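Local coordinates for protein MxaA (Stigmatella aurantiaca, PDB 4W4T) that contributes the terminal NADPH-binding reductase domain of the myxalamid PKS-NRPS pathway, which probably releases the carrier-bound product as a primary alcohol, at residues Ala164-Gly169 with Gln220-Ala225; Ala34-Asp39 with Ala225-Arg230; Val191-Leu196 with Ile241-Arg246; Asp144-Asn149 with Lys183-Val188. All coordinates share one frame; numbering follows the deposited sequence.

How the interactions relate
From the N terminus, 34-39, at the end of the first helix, is met much later by 225-230; interaction 2 thus closes the longest loop, which encloses both interaction 4 and interaction 1. Interaction 4 opens at strand 145-148 and closes at strand 185-188. Interaction 1 starts between them, on helix 159-177, and closes on helix 217-234, so the two cross. Interaction 3 begins just after interaction 4 ends and closes last, on strand 239-248, crossing interactions 1 and 2. A225 belongs to both helical contacts. Together they tie the N-terminal helix to two sheet-covering helices, and these to three neighbouring parallel strands; K222 NZ to V188 O joins interactions 1 and 4.

Interaction 1 (Ala164-Gly169 with Gln220-Ala225); sequences AANVLG and QSKWVA
The amide of N166 has S221 OG in its plane, taking a nearly straight bond from ND2 (2.9 Å, N-H...O 170°). K222 CD lies over one face of the amide, at its nitrogen end, 4.1 Å from N166 ND2. At the other corner of the same amide, OD1 accepts from the backbone N of L152, a grip at two ends that fixes its rotation. S221 OG, placed between its own backbone N and carbonyl carbon (chi1 69°), also bonds to Y218 O. These are helices 159-177 and 217-234 of the Rossmann fold, running nearly parallel (14°) with segment axes 8.2 Å apart. Helix 217-234 carries the Y218-K222 pair, the Tyr-x-x-x-Lys sequence of short-chain dehydrogenases, and both residues bind NADPH; the chain of K222, bent at chi2 and chi3, curls back past N166, and its NZ bonds to V188 O. Next to N166 in the chain, V167 meets V224, the two crossing with their CG1 methyls 3.6 Å apart, while V167 CG2 sits 3.7 Å from S221 O. The backbones come closest near A225, whose CB lies 3.4 Å from N166 O, an oxygen also bonded to T170 OG1.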
# COMPACT_ATOMS: atom_id res chain seq x y z
N ALA A 164 -8.99 -5.28 17.25
CA ALA A 164 -10.27 -4.79 17.76
C ALA A 164 -11.45 -5.52 17.11
O ALA A 164 -12.33 -6.02 17.81
CB ALA A 164 -10.40 -3.28 17.56
N ALA A 165 -11.45 -5.58 15.77
CA ALA A 165 -12.60 -6.14 15.06
C ALA A 165 -12.64 -7.66 15.14
O ALA A 165 -13.71 -8.25 15.31
CB ALA A 165 -12.60 -5.69 13.62
N ASN A 166 -11.49 -8.31 15.00
CA ASN A 166 -11.47 -9.77 14.88
C ASN A 166 -11.30 -10.48 16.20
O ASN A 166 -11.97 -11.48 16.46
CB ASN A 166 -10.38 -10.19 13.87
CG ASN A 166 -10.65 -9.65 12.49
OD1 ASN A 166 -11.69 -9.04 12.25
ND2 ASN A 166 -9.72 -9.86 11.57
N VAL A 167 -10.42 -9.96 17.06
CA VAL A 167 -10.17 -10.62 18.32
C VAL A 167 -11.16 -10.11 19.37
O VAL A 167 -11.93 -10.89 19.91
CB VAL A 167 -8.72 -10.43 18.81
CG1 VAL A 167 -8.55 -11.09 20.17
CG2 VAL A 167 -7.72 -11.00 17.78
N LEU A 168 -11.15 -8.81 19.64
CA LEU A 168 -12.03 -8.30 20.68
C LEU A 168 -13.51 -8.41 20.24
O LEU A 168 -14.38 -8.73 21.07
CB LEU A 168 -11.67 -6.87 21.05
CG LEU A 168 -10.22 -6.69 21.53
CD1 LEU A 168 -10.03 -5.26 22.03
CD2 LEU A 168 -9.85 -7.70 22.63
N GLY A 169 -13.77 -8.20 18.96
CA GLY A 169 -15.13 -8.33 18.46
C GLY A 169 -15.69 -9.73 18.70
O GLY A 169 -16.83 -9.89 19.11
N GLN A 220 -3.23 -14.17 11.50
CA GLN A 220 -2.92 -14.14 12.92
C GLN A 220 -4.15 -13.77 13.76
O GLN A 220 -4.43 -14.41 14.77
CB GLN A 220 -1.79 -13.16 13.18
CG GLN A 220 -0.47 -13.69 12.66
CD GLN A 220 0.61 -12.64 12.65
OE1 GLN A 220 0.33 -11.44 12.59
NE2 GLN A 220 1.85 -13.09 12.72
N SER A 221 -4.89 -12.76 13.32
CA SER A 221 -6.05 -12.31 14.12
C SER A 221 -7.18 -13.34 14.10
O SER A 221 -7.89 -13.52 15.09
CB SER A 221 -6.56 -10.95 13.62
OG SER A 221 -7.16 -11.03 12.34
N LYS A 222 -7.33 -14.05 12.98
CA LYS A 222 -8.40 -15.05 12.88
C LYS A 222 -8.02 -16.31 13.66
O LYS A 222 -8.88 -16.99 14.21
CB LYS A 222 -8.69 -15.38 11.41
CG LYS A 222 -9.31 -14.22 10.62
CD LYS A 222 -10.71 -13.81 11.13
CE LYS A 222 -11.79 -14.83 10.71
NZ LYS A 222 -13.18 -14.32 10.96
N TRP A 223 -6.73 -16.61 13.73
CA TRP A 223 -6.27 -17.72 14.56
C TRP A 223 -6.65 -17.45 16.03
O TRP A 223 -7.21 -18.31 16.71
CB TRP A 223 -4.76 -17.89 14.42
CG TRP A 223 -4.15 -18.99 15.23
CD1 TRP A 223 -3.91 -20.27 14.83
CD2 TRP A 223 -3.68 -18.89 16.58
NE1 TRP A 223 -3.32 -20.99 15.85
CE2 TRP A 223 -3.17 -20.16 16.93
CE3 TRP A 223 -3.65 -17.86 17.53
CZ2 TRP A 223 -2.63 -20.42 18.20
CZ3 TRP A 223 -3.10 -18.12 18.78
CH2 TRP A 223 -2.61 -19.40 19.10
N VAL A 224 -6.33 -16.26 16.51
CA VAL A 224 -6.66 -15.90 17.88
C VAL A 224 -8.18 -15.97 18.11
O VAL A 224 -8.65 -16.53 19.11
CB VAL A 224 -6.12 -14.50 18.21
CG1 VAL A 224 -6.55 -14.07 19.60
CG2 VAL A 224 -4.61 -14.49 18.11
N ALA A 225 -8.96 -15.39 17.19
CA ALA A 225 -10.41 -15.43 17.31
C ALA A 225 -10.93 -16.87 17.42
O ALA A 225 -11.77 -17.17 18.28
CB ALA A 225 -11.07 -14.72 16.12

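Interaction 2 (Ala34-Asp39 with Ala225-Arg230); sequences ADAVLD and AEKLVR
Van der Waals contacts centre on L228, whose CD2 sits 3.4 Å from A36 O and equally 3.4 Å from D35 O, against the turn that leaves the N-terminal helix. L38 comes across it from two residues beyond A36: CD1 of L38 is 4.0 Å from CD2 of L228, and CD2 of L38 meets L228 O at 3.7 Å. With CG anti to the backbone N (chi1 -173°), L38 carries its two methyls onto L228. A36 CB packs on K227 CB at 3.7 Å, and the lysine chain then bends away. Shortening L228 to an alanine would probably open a gap under the D35-A36 carbonyls and leave L38 without its methyl partner. Charged contacts lie within helix 217-234: R230 grips E226 side-on, NE and NH2 both reaching OE2 from the same face of the carboxylate, each at 3.0 Å. OE2 also pairs with R243, and OE1 bonds to S189 OG. The N-terminal arm is also held by helix 159-177, through D35 with R163 and Y159 and through L38 on L174, while V229 turns the other way, onto Y187 and I241 of strands 185-188 and 239-248.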
# COMPACT_ATOMS: atom_id res chain seq x y z
N ALA A 34 -1.47 -14.45 24.42
CA ALA A 34 -2.13 -13.71 25.49
C ALA A 34 -3.58 -13.42 25.12
O ALA A 34 -4.48 -13.61 25.93
CB ALA A 34 -1.39 -12.41 25.78
N ASP A 35 -3.79 -12.96 23.89
CA ASP A 35 -5.13 -12.58 23.42
C ASP A 35 -6.07 -13.79 23.24
O ASP A 35 -7.31 -13.64 23.25
CB ASP A 35 -5.02 -11.80 22.10
CG ASP A 35 -4.50 -10.37 22.31
OD1 ASP A 35 -4.60 -9.86 23.44
OD2 ASP A 35 -4.00 -9.75 21.34
N ALA A 36 -5.50 -14.98 23.09
CA ALA A 36 -6.29 -16.20 22.91
C ALA A 36 -6.85 -16.73 24.24
O ALA A 36 -7.60 -17.69 24.25
CB ALA A 36 -5.45 -17.29 22.23
N VAL A 37 -6.48 -16.09 25.35
CA VAL A 37 -7.02 -16.48 26.65
C VAL A 37 -8.38 -15.82 26.84
O VAL A 37 -8.50 -14.60 26.80
CB VAL A 37 -6.08 -16.09 27.79
CG1 VAL A 37 -6.72 -16.35 29.14
CG2 VAL A 37 -4.77 -16.85 27.66
N LEU A 38 -9.42 -16.64 27.02
CA LEU A 38 -10.78 -16.14 27.14
C LEU A 38 -11.10 -15.73 28.59
O LEU A 38 -10.94 -16.55 29.50
CB LEU A 38 -11.78 -17.19 26.65
CG LEU A 38 -13.24 -16.76 26.57
CD1 LEU A 38 -13.41 -15.58 25.62
CD2 LEU A 38 -14.10 -17.93 26.12
N ASP A 39 -11.53 -14.49 28.77
CA ASP A 39 -11.89 -13.95 30.09
C ASP A 39 -12.72 -14.95 30.87
O ASP A 39 -13.64 -15.57 30.32
CB ASP A 39 -12.67 -12.65 29.95
CG ASP A 39 -11.86 -11.56 29.32
OD1 ASP A 39 -10.61 -11.62 29.37
OD2 ASP A 39 -12.47 -10.62 28.77
N ALA A 225 -8.96 -15.39 17.19
CA ALA A 225 -10.41 -15.43 17.31
C ALA A 225 -10.93 -16.87 17.42
O ALA A 225 -11.77 -17.17 18.28
CB ALA A 225 -11.07 -14.72 16.12
N GLU A 226 -10.42 -17.76 16.58
CA GLU A 226 -10.92 -19.13 16.62
C GLU A 226 -10.52 -19.82 17.92
O GLU A 226 -11.29 -20.62 18.45
CB GLU A 226 -10.43 -19.94 15.41
CG GLU A 226 -11.42 -21.05 15.01
CD GLU A 226 -10.81 -22.00 14.01
OE1 GLU A 226 -10.95 -21.75 12.80
OE2 GLU A 226 -10.20 -22.99 14.44
N LYS A 227 -9.34 -19.50 18.45
CA LYS A 227 -8.95 -20.01 19.78
C LYS A 227 -9.96 -19.59 20.86
O LYS A 227 -10.34 -20.40 21.70
CB LYS A 227 -7.55 -19.52 20.16
CG LYS A 227 -6.44 -20.09 19.29
CD LYS A 227 -6.17 -21.54 19.60
CE LYS A 227 -5.24 -21.68 20.78
NZ LYS A 227 -4.94 -23.12 21.03
N LEU A 228 -10.39 -18.33 20.81
CA LEU A 228 -11.36 -17.83 21.78
C LEU A 228 -12.66 -18.61 21.68
O LEU A 228 -13.25 -18.99 22.69
CB LEU A 228 -11.63 -16.35 21.58
CG LEU A 228 -10.49 -15.40 21.96
CD1 LEU A 228 -10.89 -13.96 21.68
CD2 LEU A 228 -10.11 -15.58 23.42
N VAL A 229 -13.09 -18.85 20.44
CA VAL A 229 -14.35 -19.55 20.19
C VAL A 229 -14.24 -21.00 20.66
O VAL A 229 -15.17 -21.55 21.26
CB VAL A 229 -14.74 -19.47 18.70
CG1 VAL A 229 -15.92 -20.37 18.41
CG2 VAL A 229 -15.07 -18.04 18.33
N ARG A 230 -13.09 -21.62 20.40
CA ARG A 230 -12.88 -22.99 20.88
C ARG A 230 -12.93 -23.10 22.41
O ARG A 230 -13.53 -24.03 22.96
CB ARG A 230 -11.57 -23.55 20.32
CG ARG A 230 -11.67 -23.81 18.82
CD ARG A 230 -10.51 -24.61 18.24
NE ARG A 230 -10.69 -24.71 16.79
CZ ARG A 230 -11.47 -25.61 16.19
NH1 ARG A 230 -12.11 -26.52 16.93
NH2 ARG A 230 -11.61 -25.61 14.87

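Interaction 3 (Val191-Leu196 with Ile241-Arg246); sequences VSVLPL and ILRPGR
One backbone bond joins the segments: V191 N donates to P244 O (3.1 Å, N-H...O 160°), with the donor tilted 30° from the carbonyl plane. Van der Waals contacts of V191 spread over R243, P244 and G245. V191 CG1 touches P244 O at 3.4 Å and R243 O at 3.6 Å; CG2 of V191 rests 3.7 Å from G245 CA and also nears P244 O, so both methyls of the valine press on the P244 carbonyl. Strand 239-248 is the neighbour of strand 185-188 in the parallel Rossmann sheet, with L242 bonded to Y187 and S189. The chain of 191-196 leaves that neighbour, makes a 3-10 turn closed by L194 N to V191 O (3.0 Å), and later enters helix 217-234, which returns it to strand 239-248 in a beta-alpha-beta crossover. The R243-P244 pair probably matches the Arg-Pro found on this strand in extended short-chain dehydrogenases. Apolar groups cover one face of the R243 guanidinium: V193 CG2 lies 3.6 Å from NE of R243, and L194 CD2 3.7 Å from its NH1, both side chains crossing the arginine at about a right angle. Polar contacts hold its two terminal nitrogens. NH2 forms a salt bridge with E226 OE2, the carboxylate that R230 also grips, and NH1 bonds to H309 NE2. A leucine in place of R243 would probably leave E226 with one charged mate fewer, H309 NE2 without its donor, and V193 and L194 without the flat face they rest on. Beyond it, V193 packs on K222 of the NADPH site.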
# COMPACT_ATOMS: atom_id res chain seq x y z
N VAL A 191 -10.03 -20.64 6.34
CA VAL A 191 -8.95 -21.62 6.19
C VAL A 191 -7.60 -20.96 6.46
O VAL A 191 -6.61 -21.65 6.68
CB VAL A 191 -8.94 -22.27 4.79
CG1 VAL A 191 -10.23 -23.05 4.57
CG2 VAL A 191 -8.71 -21.22 3.71
N SER A 192 -7.56 -19.63 6.46
CA SER A 192 -6.29 -18.94 6.72
C SER A 192 -5.82 -19.03 8.18
O SER A 192 -4.75 -18.51 8.52
CB SER A 192 -6.39 -17.48 6.30
OG SER A 192 -6.52 -17.41 4.90
N VAL A 193 -6.59 -19.68 9.05
CA VAL A 193 -6.06 -19.98 10.38
C VAL A 193 -5.05 -21.14 10.33
O VAL A 193 -4.40 -21.45 11.33
CB VAL A 193 -7.18 -20.34 11.40
CG1 VAL A 193 -8.21 -19.24 11.44
CG2 VAL A 193 -7.82 -21.70 11.09
N LEU A 194 -4.93 -21.76 9.15
CA LEU A 194 -4.05 -22.92 8.93
C LEU A 194 -2.72 -22.53 8.26
O LEU A 194 -2.67 -21.60 7.45
CB LEU A 194 -4.75 -23.96 8.05
CG LEU A 194 -6.11 -24.49 8.51
CD1 LEU A 194 -6.74 -25.38 7.42
CD2 LEU A 194 -5.99 -25.25 9.83
N PRO A 195 -1.65 -23.27 8.57
CA PRO A 195 -0.36 -23.01 7.91
C PRO A 195 -0.41 -23.31 6.42
O PRO A 195 -1.13 -24.22 6.00
CB PRO A 195 0.60 -23.97 8.61
CG PRO A 195 -0.27 -25.10 9.08
CD PRO A 195 -1.59 -24.44 9.46
N LEU A 196 0.35 -22.54 5.64
CA LEU A 196 0.45 -22.71 4.20
C LEU A 196 1.59 -23.65 3.86
O LEU A 196 2.51 -23.80 4.66
CB LEU A 196 0.69 -21.37 3.51
CG LEU A 196 -0.23 -20.21 3.87
CD1 LEU A 196 0.33 -18.93 3.27
CD2 LEU A 196 -1.64 -20.48 3.36
N ILE A 241 -17.99 -24.16 13.94
CA ILE A 241 -16.89 -23.40 13.35
C ILE A 241 -16.79 -23.69 11.87
O ILE A 241 -16.51 -24.81 11.47
CB ILE A 241 -15.56 -23.72 14.05
CG1 ILE A 241 -15.67 -23.33 15.53
CG2 ILE A 241 -14.40 -23.00 13.34
CD1 ILE A 241 -14.43 -23.68 16.35
N LEU A 242 -17.03 -22.66 11.07
CA LEU A 242 -17.07 -22.77 9.62
C LEU A 242 -15.89 -22.03 9.01
O LEU A 242 -15.75 -20.83 9.24
CB LEU A 242 -18.39 -22.21 9.09
CG LEU A 242 -19.53 -22.81 9.92
CD1 LEU A 242 -20.64 -21.83 10.22
CD2 LEU A 242 -20.03 -24.05 9.24
N ARG A 243 -15.06 -22.74 8.25
CA ARG A 243 -13.87 -22.14 7.64
C ARG A 243 -14.01 -22.11 6.12
O ARG A 243 -13.73 -23.11 5.46
CB ARG A 243 -12.61 -22.93 8.01
CG ARG A 243 -12.29 -23.06 9.48
CD ARG A 243 -11.08 -24.01 9.65
NE ARG A 243 -10.54 -24.04 11.00
CZ ARG A 243 -9.77 -25.02 11.48
NH1 ARG A 243 -9.47 -26.07 10.71
NH2 ARG A 243 -9.30 -24.94 12.71
N PRO A 244 -14.44 -20.98 5.57
CA PRO A 244 -14.51 -20.85 4.11
C PRO A 244 -13.13 -20.80 3.49
O PRO A 244 -12.21 -20.32 4.14
CB PRO A 244 -15.24 -19.51 3.91
CG PRO A 244 -15.92 -19.24 5.23
CD PRO A 244 -14.97 -19.79 6.25
N GLY A 245 -12.98 -21.30 2.27
CA GLY A 245 -11.75 -21.13 1.52
C GLY A 245 -11.72 -19.79 0.82
O GLY A 245 -12.09 -18.76 1.39
N ARG A 246 -11.28 -19.79 -0.43
CA ARG A 246 -11.25 -18.57 -1.23
C ARG A 246 -12.64 -18.37 -1.84
O ARG A 246 -13.03 -19.09 -2.77
CB ARG A 246 -10.18 -18.66 -2.32
CG ARG A 246 -10.21 -17.52 -3.30
CD ARG A 246 -9.11 -17.68 -4.35
NE ARG A 246 -7.77 -17.52 -3.79
CZ ARG A 246 -6.85 -18.48 -3.75
NH1 ARG A 246 -7.14 -19.68 -4.25
NH2 ARG A 246 -5.65 -18.25 -3.22

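Interaction 4 (Asp144-Asn149 with Lys183-Val188); sequences DAIYHN and KPLHYV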
# COMPACT_ATOMS: atom_id res chain seq x y z
N ASP A 144 -31.74 -15.36 19.99
CA ASP A 144 -31.71 -16.79 20.25
C ASP A 144 -30.42 -17.43 19.76
O ASP A 144 -29.90 -18.36 20.38
CB ASP A 144 -32.91 -17.50 19.58
CG ASP A 144 -34.24 -17.22 20.29
OD1 ASP A 144 -34.25 -16.76 21.45
OD2 ASP A 144 -35.30 -17.49 19.69
N ALA A 145 -29.90 -16.94 18.65
CA ALA A 145 -28.69 -17.51 18.07
C ALA A 145 -27.89 -16.45 17.29
O ALA A 145 -28.41 -15.41 16.88
CB ALA A 145 -29.04 -18.70 17.17
N ILE A 146 -26.60 -16.72 17.12
CA ILE A 146 -25.69 -15.75 16.52
C ILE A 146 -24.93 -16.36 15.34
O ILE A 146 -24.33 -17.42 15.46
CB ILE A 146 -24.65 -15.23 17.54
CG1 ILE A 146 -25.36 -14.55 18.72
CG2 ILE A 146 -23.69 -14.25 16.87
CD1 ILE A 146 -24.58 -14.57 20.01
N TYR A 147 -24.96 -15.67 14.20
CA TYR A 147 -24.09 -15.98 13.08
C TYR A 147 -23.04 -14.87 13.02
O TYR A 147 -23.33 -13.75 12.63
CB TYR A 147 -24.87 -16.07 11.76
CG TYR A 147 -25.79 -17.28 11.68
CD1 TYR A 147 -26.93 -17.37 12.47
CD2 TYR A 147 -25.52 -18.33 10.81
CE1 TYR A 147 -27.78 -18.47 12.41
CE2 TYR A 147 -26.37 -19.44 10.75
CZ TYR A 147 -27.49 -19.50 11.56
OH TYR A 147 -28.34 -20.59 11.49
N HIS A 148 -21.82 -15.21 13.43
CA HIS A 148 -20.76 -14.21 13.51
C HIS A 148 -19.86 -14.24 12.26
O HIS A 148 -18.92 -15.04 12.16
CB HIS A 148 -19.96 -14.40 14.81
CG HIS A 148 -18.85 -13.40 14.99
ND1 HIS A 148 -18.94 -12.12 14.51
CD2 HIS A 148 -17.63 -13.52 15.56
CE1 HIS A 148 -17.81 -11.47 14.79
NE2 HIS A 148 -17.00 -12.30 15.42
N ASN A 149 -20.17 -13.37 11.30
CA ASN A 149 -19.45 -13.28 10.04
C ASN A 149 -18.77 -11.92 9.88
O ASN A 149 -18.15 -11.64 8.85
CB ASN A 149 -20.41 -13.54 8.86
CG ASN A 149 -19.73 -13.41 7.51
OD1 ASN A 149 -18.65 -13.95 7.29
ND2 ASN A 149 -20.33 -12.64 6.61
N LYS A 183 -26.74 -18.60 23.94
CA LYS A 183 -27.04 -18.44 22.53
C LYS A 183 -26.04 -19.22 21.69
O LYS A 183 -24.84 -18.91 21.70
CB LYS A 183 -27.03 -16.96 22.14
CG LYS A 183 -27.87 -16.07 23.05
CD LYS A 183 -27.72 -14.60 22.68
CE LYS A 183 -28.39 -13.68 23.75
NZ LYS A 183 -27.78 -13.86 25.10
N PRO A 184 -26.51 -20.23 20.95
CA PRO A 184 -25.59 -20.92 20.04
C PRO A 184 -24.93 -19.95 19.07
O PRO A 184 -25.53 -18.95 18.62
CB PRO A 184 -26.50 -21.91 19.31
CG PRO A 184 -27.58 -22.21 20.32
CD PRO A 184 -27.83 -20.88 21.00
N LEU A 185 -23.68 -20.27 18.75
CA LEU A 185 -22.86 -19.41 17.93
C LEU A 185 -22.36 -20.14 16.69
O LEU A 185 -21.70 -21.16 16.79
CB LEU A 185 -21.68 -18.89 18.73
CG LEU A 185 -20.60 -18.24 17.86
CD1 LEU A 185 -21.12 -16.93 17.27
CD2 LEU A 185 -19.34 -18.03 18.67
N HIS A 186 -22.71 -19.63 15.52
CA HIS A 186 -22.18 -20.19 14.29
C HIS A 186 -21.11 -19.24 13.80
O HIS A 186 -21.40 -18.14 13.33
CB HIS A 186 -23.31 -20.40 13.29
CG HIS A 186 -24.45 -21.17 13.88
ND1 HIS A 186 -24.34 -22.50 14.19
CD2 HIS A 186 -25.66 -20.77 14.32
CE1 HIS A 186 -25.46 -22.91 14.77
NE2 HIS A 186 -26.28 -21.88 14.85
N TYR A 187 -19.86 -19.65 13.99
CA TYR A 187 -18.74 -18.74 13.81
C TYR A 187 -18.08 -18.92 12.44
O TYR A 187 -17.62 -20.01 12.11
CB TYR A 187 -17.71 -18.93 14.92
CG TYR A 187 -16.47 -18.12 14.68
CD1 TYR A 187 -16.55 -16.73 14.54
CD2 TYR A 187 -15.23 -18.72 14.55
CE1 TYR A 187 -15.43 -15.97 14.30
CE2 TYR A 187 -14.09 -17.96 14.31
CZ TYR A 187 -14.20 -16.58 14.18
OH TYR A 187 -13.08 -15.82 13.92
N VAL A 188 -18.04 -17.85 11.66
CA VAL A 188 -17.36 -17.89 10.37
C VAL A 188 -15.89 -17.52 10.55
O VAL A 188 -15.52 -16.35 10.73
CB VAL A 188 -18.03 -16.98 9.34
CG1 VAL A 188 -17.36 -17.17 7.97
CG2 VAL A 188 -19.54 -17.33 9.25
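Similar first torsions, with CG beside the backbone N in Y147 and H186 (chi1 -69° and -51°), send the two side chains off the same side of the sheet, alongside each other. H186 CD2 lies over the face of the Y147 ring, toward its rim, 3.5 Å from CZ of Y147, and H186 CB makes a CH-pi contact 4.2 Å from the centroid of that ring. The planes are inclined at 42°. Both polar ends are anchored elsewhere, Y147 OH to S298 OG and H186 ND1 to T240 OG1. On the opposite face, H148 and Y187 also run alongside each other: H148 CD2 reaches the edge of the Y187 ring, 3.5 Å from CE1. H148 ND1 goes to T61 OG1 and its NE2 to T170 OG1, which fixes the imidazole. Next to them I146 CG2 packs on L185 CD1 at 3.7 Å. The backbones pair in parallel register. H186 N gives a short bond to I146 O (2.7 Å); I146 N to P184 O, H148 N to H186 O and V188 N to H148 O complete the set. N149, an NADPH-binding residue at the strand end, lays OD1 3.5 Å from V188 CG1. The pair belongs to the beta-alpha-beta unit of strand 145-148, helix 159-177 and strand 185-188: I173, L174 and A177 of that helix pack on the H148, L185 and I146 face, Y187 lies under helix 217-234, and L75 of helix 66-78 meets Y147 on the other side.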